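Local coordinates for protein transcriptional regulator (Actinomyces oris, PDB 5V8C) that probably acts as an LCP-family phosphotransferase that mediates glycosylation of a surface protein anchored to the cell wall, at residues Met11-Trp23 with Ala279-Ala291. Numbering follows the deposited sequence.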
ATOM      1  N   MET A  11      -7.749  -4.235  17.532  1.00 83.15           N
ATOM      2  CA  MET A  11      -7.225  -2.935  17.133  0.60 82.50           C
ATOM      3  C   MET A  11      -6.431  -2.292  18.261  1.00 89.73           C
ATOM      4  O   MET A  11      -6.782  -2.450  19.428  1.00 90.83           O
ATOM      5  CB  MET A  11      -8.340  -2.002  16.632  0.60 84.11           C
ATOM      6  CG  MET A  11      -8.862  -2.359  15.246  0.60 86.67           C
ATOM      7  SD  MET A  11      -7.589  -2.415  13.951  0.60 89.43           S
ATOM      8  CE  MET A  11      -8.556  -2.858  12.606  0.60 85.94           C
ATOM      9  N   PRO A  12      -5.298  -1.600  17.952  1.00 88.41           N
ATOM     10  CA  PRO A  12      -4.510  -0.990  19.034  1.00 88.21           C
ATOM     11  C   PRO A  12      -5.227   0.202  19.656  1.00 91.08           C
ATOM     12  O   PRO A  12      -6.188   0.713  19.090  1.00 89.99           O
ATOM     13  CB  PRO A  12      -3.216  -0.535  18.330  1.00 89.97           C
ATOM     14  CG  PRO A  12      -3.255  -1.123  16.973  1.00 93.83           C
ATOM     15  CD  PRO A  12      -4.692  -1.300  16.638  1.00 89.52           C
ATOM     16  N   THR A  13      -4.739   0.654  20.813  1.00 89.80           N
ATOM     17  CA  THR A  13      -5.250   1.824  21.536  1.00 89.97           C
ATOM     18  C   THR A  13      -4.200   2.936  21.522  1.00 95.13           C
ATOM     19  O   THR A  13      -3.001   2.651  21.475  1.00 94.65           O
ATOM     20  CB  THR A  13      -5.693   1.450  22.974  1.00 92.35           C
ATOM     21  OG1 THR A  13      -4.606   0.831  23.680  1.00 92.94           O
ATOM     22  CG2 THR A  13      -6.931   0.540  22.997  1.00 85.52           C
ATOM     23  N   THR A  14      -4.647   4.194  21.524  1.00 93.65           N
ATOM     24  CA  THR A  14      -3.757   5.353  21.550  1.00 94.70           C
ATOM     25  C   THR A  14      -4.254   6.428  22.507  1.00102.60           C
ATOM     26  O   THR A  14      -5.451   6.496  22.803  1.00101.86           O
ATOM     27  CB  THR A  14      -3.519   5.927  20.140  1.00 99.67           C
ATOM     28  OG1 THR A  14      -2.420   6.830  20.200  1.00 95.30           O
ATOM     29  CG2 THR A  14      -4.743   6.665  19.572  1.00 98.06           C
ATOM     30  N   SER A  15      -3.330   7.290  22.953  1.00102.01           N
ATOM     31  CA  SER A  15      -3.619   8.451  23.792  1.00102.77           C
ATOM     32  C   SER A  15      -3.521   9.721  22.934  1.00110.54           C
ATOM     33  O   SER A  15      -3.847  10.814  23.399  1.00111.01           O
ATOM     34  CB  SER A  15      -2.652   8.513  24.972  1.00104.27           C
ATOM     35  OG  SER A  15      -1.313   8.281  24.570  1.00109.39           O
ATOM     36  N   SER A  16      -3.101   9.558  21.664  1.00109.04           N
ATOM     37  CA  SER A  16      -2.936  10.630  20.680  1.00109.23           C
ATOM     38  C   SER A  16      -4.270  11.269  20.268  1.00115.55           C
ATOM     39  O   SER A  16      -5.241  10.553  19.998  1.00115.17           O
ATOM     40  CB  SER A  16      -2.218  10.098  19.440  1.00110.85           C
ATOM     41  OG  SER A  16      -2.090  11.082  18.425  1.00114.33           O
ATOM     42  N   PRO A  17      -4.309  12.613  20.127  1.00113.29           N
ATOM     43  CA  PRO A  17      -5.543  13.261  19.656  1.00112.82           C
ATOM     44  C   PRO A  17      -5.606  13.375  18.126  1.00115.34           C
ATOM     45  O   PRO A  17      -6.682  13.207  17.547  1.00115.47           O
ATOM     46  CB  PRO A  17      -5.492  14.639  20.326  1.00114.86           C
ATOM     47  CG  PRO A  17      -4.015  14.897  20.596  1.00119.71           C
ATOM     48  CD  PRO A  17      -3.247  13.607  20.393  1.00115.23           C
ATOM     49  N   THR A  18      -4.452  13.660  17.478  1.00109.99           N
ATOM     50  CA  THR A  18      -4.305  13.850  16.028  1.00108.55           C
ATOM     51  C   THR A  18      -4.533  12.567  15.220  1.00108.58           C
ATOM     52  O   THR A  18      -4.950  12.642  14.066  1.00106.09           O
ATOM     53  CB  THR A  18      -2.939  14.468  15.698  1.00115.21           C
ATOM     54  OG1 THR A  18      -2.364  15.053  16.870  1.00113.82           O
ATOM     55  CG2 THR A  18      -3.015  15.486  14.565  1.00114.32           C
ATOM     56  N   ALA A  19      -4.228  11.399  15.808  1.00104.22           N
ATOM     57  CA  ALA A  19      -4.416  10.122  15.127  1.00103.66           C
ATOM     58  C   ALA A  19      -5.896   9.759  15.149  1.00106.95           C
ATOM     59  O   ALA A  19      -6.415   9.299  16.172  1.00108.05           O
ATOM     60  CB  ALA A  19      -3.578   9.033  15.786  1.00104.22           C
ATOM     61  N   GLY A  20      -6.577  10.062  14.048  1.00100.53           N
ATOM     62  CA  GLY A  20      -8.001   9.804  13.901  1.00 98.86           C
ATOM     63  C   GLY A  20      -8.255   8.485  13.210  1.00 98.80           C
ATOM     64  O   GLY A  20      -7.844   7.428  13.705  1.00 97.63           O
ATOM     65  N   GLU A  21      -8.923   8.538  12.052  1.00102.54           N
ATOM     66  CA  GLU A  21      -9.199   7.335  11.275  1.00 99.32           C
ATOM     67  C   GLU A  21      -7.969   6.966  10.435  1.00 96.65           C
ATOM     68  O   GLU A  21      -7.506   7.773   9.620  1.00 95.35           O
ATOM     69  CB  GLU A  21     -10.443   7.527  10.400  1.00 99.93           C
ATOM     70  CG  GLU A  21     -10.936   6.244   9.757  1.00114.02           C
ATOM     71  CD  GLU A  21     -12.318   6.344   9.143  1.00141.82           C
ATOM     72  OE1 GLU A  21     -13.312   6.296   9.904  1.00143.40           O
ATOM     73  OE2 GLU A  21     -12.409   6.454   7.899  1.00133.68           O
ATOM     74  N   THR A  22      -7.395   5.788  10.692  1.00 88.69           N
ATOM     75  CA  THR A  22      -6.244   5.339   9.916  1.00 85.91           C
ATOM     76  C   THR A  22      -6.459   3.881   9.451  1.00 85.59           C
ATOM     77  O   THR A  22      -6.566   2.951  10.258  1.00 85.26           O
ATOM     78  CB  THR A  22      -4.891   5.640  10.600  1.00 94.67           C
ATOM     79  OG1 THR A  22      -3.895   4.706  10.174  1.00 96.34           O
ATOM     80  CG2 THR A  22      -4.974   5.701  12.110  1.00 96.86           C
ATOM     81  N   TRP A  23      -6.631   3.736   8.131  1.00 78.19           N
ATOM     82  CA  TRP A  23      -6.841   2.474   7.430  1.00 75.81           C
ATOM     83  C   TRP A  23      -5.492   1.882   7.071  1.00 76.53           C
ATOM     84  O   TRP A  23      -4.591   2.602   6.630  1.00 74.28           O
ATOM     85  CB  TRP A  23      -7.645   2.716   6.136  1.00 73.49           C
ATOM     86  CG  TRP A  23      -9.072   3.112   6.367  1.00 75.51           C
ATOM     87  CD1 TRP A  23      -9.529   4.304   6.848  1.00 79.22           C
ATOM     88  CD2 TRP A  23     -10.234   2.313   6.105  1.00 75.54           C
ATOM     89  NE1 TRP A  23     -10.903   4.291   6.919  1.00 78.95           N
ATOM     90  CE2 TRP A  23     -11.363   3.077   6.480  1.00 79.83           C
ATOM     91  CE3 TRP A  23     -10.435   1.022   5.582  1.00 76.40           C
ATOM     92  CZ2 TRP A  23     -12.671   2.594   6.349  1.00 79.23           C
ATOM     93  CZ3 TRP A  23     -11.727   0.517   5.527  1.00 78.33           C
ATOM     94  CH2 TRP A  23     -12.826   1.299   5.911  1.00 79.68           C
ATOM     95  N   ALA A 279       5.004  12.214  12.739  1.00101.14           N
ATOM     96  CA  ALA A 279       4.588  13.041  13.880  1.00103.23           C
ATOM     97  C   ALA A 279       3.590  14.111  13.457  1.00106.76           C
ATOM     98  O   ALA A 279       2.803  14.562  14.285  1.00107.63           O
ATOM     99  CB  ALA A 279       5.792  13.693  14.535  1.00106.59           C
ATOM    100  N   ARG A 280       3.644  14.542  12.184  1.00102.36           N
ATOM    101  CA  ARG A 280       2.706  15.516  11.627  1.00102.97           C
ATOM    102  C   ARG A 280       1.268  14.975  11.720  1.00106.61           C
ATOM    103  O   ARG A 280       0.368  15.688  12.173  1.00107.56           O
ATOM    104  CB  ARG A 280       3.053  15.828  10.159  1.00102.16           C
ATOM    105  CG  ARG A 280       4.237  16.768  10.002  1.00117.47           C
ATOM    106  CD  ARG A 280       4.478  17.171   8.557  1.00125.03           C
ATOM    107  NE  ARG A 280       5.616  18.083   8.443  1.00132.31           N
ATOM    108  CZ  ARG A 280       5.516  19.409   8.413  1.00145.30           C
ATOM    109  NH1 ARG A 280       4.324  19.992   8.449  1.00129.62           N
ATOM    110  NH2 ARG A 280       6.606  20.160   8.330  1.00132.28           N
ATOM    111  N   TYR A 281       1.088  13.683  11.366  1.00 99.93           N
ATOM    112  CA  TYR A 281      -0.197  12.983  11.370  1.00 97.80           C
ATOM    113  C   TYR A 281      -0.538  12.330  12.727  1.00103.13           C
ATOM    114  O   TYR A 281      -1.440  11.501  12.807  1.00101.76           O
ATOM    115  CB  TYR A 281      -0.247  11.969  10.206  1.00 95.45           C
ATOM    116  CG  TYR A 281       0.081  12.594   8.865  1.00 94.43           C
ATOM    117  CD1 TYR A 281      -0.849  13.389   8.196  1.00 95.00           C
ATOM    118  CD2 TYR A 281       1.335  12.440   8.290  1.00 94.51           C
ATOM    119  CE1 TYR A 281      -0.532  14.017   6.993  1.00 93.06           C
ATOM    120  CE2 TYR A 281       1.662  13.058   7.084  1.00 94.55           C
ATOM    121  CZ  TYR A 281       0.726  13.848   6.440  1.00101.29           C
ATOM    122  OH  TYR A 281       1.046  14.454   5.249  1.00102.38           O
ATOM    123  N   GLY A 282       0.165  12.740  13.780  1.00103.12           N
ATOM    124  CA  GLY A 282      -0.077  12.293  15.152  1.00104.90           C
ATOM    125  C   GLY A 282       0.369  10.893  15.529  1.00107.52           C
ATOM    126  O   GLY A 282      -0.134  10.334  16.509  1.00107.17           O
ATOM    127  N   TYR A 283       1.330  10.324  14.783  1.00103.37           N
ATOM    128  CA  TYR A 283       1.846   8.987  15.070  1.00104.14           C
ATOM    129  C   TYR A 283       3.157   9.065  15.835  1.00111.48           C
ATOM    130  O   TYR A 283       4.091   9.732  15.383  1.00112.68           O
ATOM    131  CB  TYR A 283       2.065   8.178  13.780  1.00103.44           C
ATOM    132  CG  TYR A 283       0.872   8.097  12.851  1.00104.17           C
ATOM    133  CD1 TYR A 283      -0.385   7.732  13.327  1.00106.55           C
ATOM    134  CD2 TYR A 283       1.018   8.285  11.483  1.00102.96           C
ATOM    135  CE1 TYR A 283      -1.475   7.605  12.469  1.00105.99           C
ATOM    136  CE2 TYR A 283      -0.062   8.156  10.615  1.00102.54           C
ATOM    137  CZ  TYR A 283      -1.308   7.814  11.111  1.00110.23           C
ATOM    138  OH  TYR A 283      -2.376   7.700  10.253  1.00106.15           O
ATOM    139  N   SER A 284       3.234   8.372  16.981  1.00108.56           N
ATOM    140  CA  SER A 284       4.436   8.304  17.808  1.00110.50           C
ATOM    141  C   SER A 284       4.416   6.998  18.609  1.00115.55           C
ATOM    142  O   SER A 284       3.377   6.678  19.197  1.00116.41           O
ATOM    143  CB  SER A 284       4.518   9.509  18.741  1.00116.28           C
ATOM    144  OG  SER A 284       5.741   9.522  19.458  1.00125.15           O
ATOM    145  N   PRO A 285       5.518   6.202  18.619  1.00110.73           N
ATOM    146  CA  PRO A 285       5.498   4.931  19.369  1.00111.52           C
ATOM    147  C   PRO A 285       5.120   5.071  20.843  1.00119.72           C
ATOM    148  O   PRO A 285       4.360   4.248  21.352  1.00119.92           O
ATOM    149  CB  PRO A 285       6.916   4.371  19.181  1.00112.85           C
ATOM    150  CG  PRO A 285       7.737   5.519  18.741  1.00116.93           C
ATOM    151  CD  PRO A 285       6.825   6.418  17.970  1.00110.93           C
ATOM    152  N   LYS A 286       5.601   6.146  21.505  1.00119.09           N
ATOM    153  CA  LYS A 286       5.350   6.438  22.920  1.00122.28           C
ATOM    154  C   LYS A 286       3.869   6.544  23.275  1.00124.64           C
ATOM    155  O   LYS A 286       3.498   6.226  24.403  1.00126.58           O
ATOM    156  CB  LYS A 286       6.081   7.720  23.347  1.00127.21           C
ATOM    157  N   THR A 287       3.026   6.961  22.319  1.00118.27           N
ATOM    158  CA  THR A 287       1.596   7.163  22.553  1.00117.79           C
ATOM    159  C   THR A 287       0.695   6.042  21.973  1.00119.59           C
ATOM    160  O   THR A 287      -0.530   6.174  22.003  1.00119.79           O
ATOM    161  CB  THR A 287       1.175   8.561  22.053  1.00122.42           C
ATOM    162  OG1 THR A 287       1.351   8.637  20.636  1.00116.46           O
ATOM    163  CG2 THR A 287       1.939   9.691  22.743  1.00121.21           C
ATOM    164  N   CYS A 288       1.281   4.932  21.495  1.00113.82           N
ATOM    165  CA  CYS A 288       0.502   3.832  20.919  1.00111.46           C
ATOM    166  C   CYS A 288       0.674   2.531  21.715  1.00115.56           C
ATOM    167  O   CYS A 288       1.774   2.240  22.172  1.00115.97           O
ATOM    168  CB  CYS A 288       0.853   3.644  19.443  1.00108.75           C
ATOM    169  SG  CYS A 288      -0.218   2.478  18.560  1.00110.32           S
ATOM    170  N   ARG A 289      -0.405   1.734  21.858  1.00112.54           N
ATOM    171  CA  ARG A 289      -0.367   0.475  22.615  1.00113.98           C
ATOM    172  C   ARG A 289      -1.248  -0.638  22.002  1.00115.35           C
ATOM    173  O   ARG A 289      -2.459  -0.460  21.859  1.00112.95           O
ATOM    174  CB  ARG A 289      -0.746   0.725  24.087  1.00116.69           C
ATOM    175  CG  ARG A 289      -0.691  -0.501  24.994  1.00129.08           C
ATOM    176  CD  ARG A 289      -1.573  -0.279  26.208  1.00138.52           C
ATOM    177  NE  ARG A 289      -1.530  -1.382  27.170  1.00145.29           N
ATOM    178  CZ  ARG A 289      -2.385  -2.399  27.183  1.00156.19           C
ATOM    179  NH1 ARG A 289      -2.290  -3.341  28.111  1.00148.30           N
ATOM    180  NH2 ARG A 289      -3.339  -2.485  26.263  1.00136.21           N
ATOM    181  N   PRO A 290      -0.665  -1.820  21.693  1.00111.57           N
ATOM    182  CA  PRO A 290      -1.490  -2.928  21.178  1.00109.82           C
ATOM    183  C   PRO A 290      -2.209  -3.703  22.297  1.00114.98           C
ATOM    184  O   PRO A 290      -1.925  -3.466  23.469  1.00117.84           O
ATOM    185  CB  PRO A 290      -0.472  -3.798  20.435  1.00110.36           C
ATOM    186  CG  PRO A 290       0.831  -3.542  21.116  1.00116.65           C
ATOM    187  CD  PRO A 290       0.762  -2.203  21.801  1.00113.64           C
ATOM    188  N   ALA A 291      -3.142  -4.617  21.931  1.00109.89           N
ATOM    189  CA  ALA A 291      -3.912  -5.497  22.827  1.00144.47           C
ATOM    190  C   ALA A 291      -4.590  -4.780  24.008  1.00187.43           C
ATOM    191  O   ALA A 291      -5.393  -5.375  24.736  1.00146.99           O
ATOM    192  CB  ALA A 291      -3.039  -6.643  23.328  1.00147.46           C
TER
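Thr13 and Arg289 form the hydrogen-bonded pair of a two-strand antiparallel ribbon, Thr13 N reaching Arg289 O at 2.7 Å and Arg289 N returning to Thr13 O, while Thr14 faces Cys288 as the non-hydrogen-bonded pair. The example illustrates how side-chain hydroxyls, by donating to backbone carbonyls, can extend a very short strand pairing. Thr13 OG1 gives Arg289 O a second donor, on the opposite face of the carbonyl plane from Thr13 N. With chi1 at -166°, Thr14 OG1 is turned beside its own carbonyl carbon, where it can donate to Thr287 O at 2.7 Å from above the carbonyl plane, whereas Ser15 N meets that oxygen in the plane. Because Thr14 OG1 also accepts from Ser16 N, closing an ST turn, a valine here would probably leave Ser16 N without that acceptor and Thr287 O with one donor fewer. Farther on, Ser16 OG donates a hydrogen bond to a lone pair of Gly282 O at 2.8 Å. Thr18 CB packs 3.6 Å from Gly282 CA. Thr22 CG2 approaches the edge of the Tyr283 ring. Gly282, at positive phi, is the C' residue of the Schellman motif ending helix 272-280, and the Cys288-Cys102 disulfide ties the β-ribbon of strands 13-14 and 288-289 to helix 94-105.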